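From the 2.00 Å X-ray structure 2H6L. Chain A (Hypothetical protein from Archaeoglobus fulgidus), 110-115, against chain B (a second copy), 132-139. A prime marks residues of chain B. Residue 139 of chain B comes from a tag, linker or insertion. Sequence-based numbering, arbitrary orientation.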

# COMPACT_ATOMS: atom_id res chain seq x y z
N VAL A 110 -4.64 -12.24 -14.43
CA VAL A 110 -5.16 -10.88 -14.49
C VAL A 110 -6.50 -10.69 -15.21
O VAL A 110 -6.75 -11.29 -16.27
CB VAL A 110 -4.15 -9.95 -15.17
CG1 VAL A 110 -4.78 -8.58 -15.39
CG2 VAL A 110 -2.90 -9.84 -14.34
N PHE A 111 -7.36 -9.85 -14.63
CA PHE A 111 -8.63 -9.50 -15.24
C PHE A 111 -8.36 -8.08 -15.75
O PHE A 111 -8.47 -7.79 -16.94
CB PHE A 111 -9.78 -9.47 -14.23
CG PHE A 111 -11.09 -9.06 -14.84
CD1 PHE A 111 -11.78 -9.91 -15.71
CD2 PHE A 111 -11.61 -7.79 -14.62
CE1 PHE A 111 -12.95 -9.51 -16.33
CE2 PHE A 111 -12.79 -7.37 -15.24
CZ PHE A 111 -13.46 -8.24 -16.11
N ALA A 112 -8.00 -7.21 -14.81
CA ALA A 112 -7.64 -5.82 -15.09
C ALA A 112 -6.70 -5.42 -13.96
O ALA A 112 -7.07 -5.48 -12.78
CB ALA A 112 -8.88 -4.93 -15.10
N CYS A 113 -5.49 -5.01 -14.31
CA CYS A 113 -4.51 -4.64 -13.30
C CYS A 113 -3.69 -3.41 -13.68
O CYS A 113 -3.13 -3.34 -14.77
CB CYS A 113 -3.58 -5.82 -13.02
SG CYS A 113 -2.45 -5.57 -11.64
N GLU A 114 -3.63 -2.45 -12.77
CA GLU A 114 -2.88 -1.23 -12.97
C GLU A 114 -1.78 -1.27 -11.91
O GLU A 114 -2.05 -1.27 -10.71
CB GLU A 114 -3.81 -0.02 -12.79
CG GLU A 114 -5.05 -0.12 -13.69
CD GLU A 114 -6.05 1.03 -13.55
OE1 GLU A 114 -6.11 1.68 -12.49
OE2 GLU A 114 -6.80 1.28 -14.52
N VAL A 115 -0.54 -1.31 -12.38
CA VAL A 115 0.61 -1.42 -11.50
C VAL A 115 1.45 -0.16 -11.47
O VAL A 115 1.67 0.48 -12.49
CB VAL A 115 1.53 -2.59 -11.95
CG1 VAL A 115 2.61 -2.85 -10.91
CG2 VAL A 115 0.70 -3.84 -12.19
N GLN B 132 -13.44 -5.91 -23.60
CA GLN B 132 -13.07 -7.13 -22.89
C GLN B 132 -13.51 -7.19 -21.42
O GLN B 132 -14.04 -8.20 -20.98
CB GLN B 132 -11.55 -7.32 -22.97
CG GLN B 132 -11.06 -8.72 -22.68
CD GLN B 132 -9.58 -8.88 -22.97
OE1 GLN B 132 -9.11 -9.97 -23.29
NE2 GLN B 132 -8.83 -7.78 -22.85
N THR B 133 -13.29 -6.12 -20.67
CA THR B 133 -13.64 -6.10 -19.25
C THR B 133 -14.90 -5.31 -18.90
O THR B 133 -15.54 -5.57 -17.88
CB THR B 133 -12.48 -5.54 -18.41
OG1 THR B 133 -12.21 -4.20 -18.83
CG2 THR B 133 -11.22 -6.39 -18.59
N GLY B 134 -15.24 -4.34 -19.73
CA GLY B 134 -16.41 -3.52 -19.46
C GLY B 134 -16.03 -2.32 -18.61
O GLY B 134 -16.88 -1.50 -18.26
N LEU B 135 -14.74 -2.23 -18.26
CA LEU B 135 -14.25 -1.11 -17.45
C LEU B 135 -13.68 -0.05 -18.38
O LEU B 135 -13.59 -0.24 -19.59
CB LEU B 135 -13.11 -1.53 -16.51
CG LEU B 135 -13.25 -2.46 -15.30
CD1 LEU B 135 -14.42 -2.02 -14.43
CD2 LEU B 135 -13.43 -3.88 -15.77
N PHE B 136 -13.31 1.08 -17.80
CA PHE B 136 -12.69 2.16 -18.55
C PHE B 136 -11.21 2.05 -18.19
O PHE B 136 -10.79 2.49 -17.13
CB PHE B 136 -13.25 3.51 -18.12
CG PHE B 136 -14.64 3.78 -18.63
CD1 PHE B 136 -15.76 3.34 -17.93
CD2 PHE B 136 -14.83 4.45 -19.83
CE1 PHE B 136 -17.04 3.56 -18.43
CE2 PHE B 136 -16.10 4.68 -20.34
CZ PHE B 136 -17.22 4.23 -19.63
N LEU B 137 -10.45 1.42 -19.09
CA LEU B 137 -9.02 1.21 -18.88
C LEU B 137 -8.14 2.19 -19.65
O LEU B 137 -8.61 2.89 -20.54
CB LEU B 137 -8.65 -0.22 -19.27
CG LEU B 137 -9.53 -1.28 -18.61
CD1 LEU B 137 -8.97 -2.67 -18.91
CD2 LEU B 137 -9.58 -1.05 -17.11
N TRP B 138 -6.86 2.23 -19.30
CA TRP B 138 -5.94 3.16 -19.94
C TRP B 138 -5.68 2.84 -21.41
O TRP B 138 -5.63 1.68 -21.81
CB TRP B 138 -4.61 3.21 -19.18
CG TRP B 138 -4.76 3.69 -17.77
CD1 TRP B 138 -5.63 4.63 -17.31
CD2 TRP B 138 -3.96 3.29 -16.65
NE1 TRP B 138 -5.42 4.85 -15.97
CE2 TRP B 138 -4.40 4.05 -15.53
CE3 TRP B 138 -2.91 2.38 -16.47
CZ2 TRP B 138 -3.83 3.92 -14.26
CZ3 TRP B 138 -2.34 2.25 -15.20
CH2 TRP B 138 -2.81 3.02 -14.11
N LEU B 139 -5.50 3.90 -22.19
CA LEU B 139 -5.26 3.74 -23.61
C LEU B 139 -3.93 4.32 -24.05
O LEU B 139 -3.05 3.60 -24.51
CB LEU B 139 -6.40 4.42 -24.39
CG LEU B 139 -6.41 4.23 -25.90
CD1 LEU B 139 -6.51 2.74 -26.23
CD2 LEU B 139 -7.59 4.99 -26.50
O HOH W 1 -6.03 0.68 -17.17

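The two stretches bury 354 Å² between them, summed over both sides, and no direct hydrogen bond crosses the contact. They are held by apolar packing, two CH-pi contacts and one bridging water.

Val110 lies out of reach of chain B, and the contact begins at Phe111, where the chain turns a corner. The CA-to-CB bond of Phe111 points sideways, but with chi1 in the t rotamer the ring end comes closer to chain B. There Thr133′ covers one face of the ring: its CG2 sits 4.0 Å from the centroid of the Phe111 ring, 20° off the normal, a CH-pi contact in which a methyl group meets the aromatic face. The same CG2 of Thr133′ also comes within 3.5 Å of the backbone O of Phe111. At the ring edge, Leu135′ CD2 packs 3.6 Å from Phe111 CE2, so the large flat side chain meets one neighbour with its face and another with its edge. Threonine suits this position because it offers a methyl group to the ring while its hydroxyl serves its own chain: the N of Leu135′ donates to OG1 of Thr133′ at 3.3 Å. Between these two residues, Gly134′ adopts backbone angles (phi 89°, psi 0°) at which a CB would be jammed against the carbonyl O of Thr133′; it makes no contact with chain A.

Ala112 points toward chain B, and its small side chain packs more loosely. Its CB lies 4.4 Å from Thr133′ CG2 and 4.4 Å from Leu137′ CD2, joining the contacts around Phe111 to those farther along. Leu137′ starts out sideways, but its end comes nearer to chain A.

In the strand that follows, Cys113 and Val115 point away from chain B, whereas Glu114 between them points toward it and has the largest area covered by the other stretch, 78 Å². The side chain of Glu114 lies along the indole of Trp138′: Glu114 CB approaches Trp138′ CH2 to 3.5 Å, and Glu114 CG stands 4.0 Å from the centroid of the six-membered ring of Trp138′, 19° off the normal. The carboxyl carbon CD also lies over this face, while OE2 is the acceptor for the water: water 1 donates to Glu114 OE2 at 2.8 Å and accepts from the backbone N of Trp138′ at 2.8 Å. Both carboxylate oxygens have further hydrogen bonds elsewhere in the structure. Beyond Trp138′, the tag residue Leu139′ takes no part.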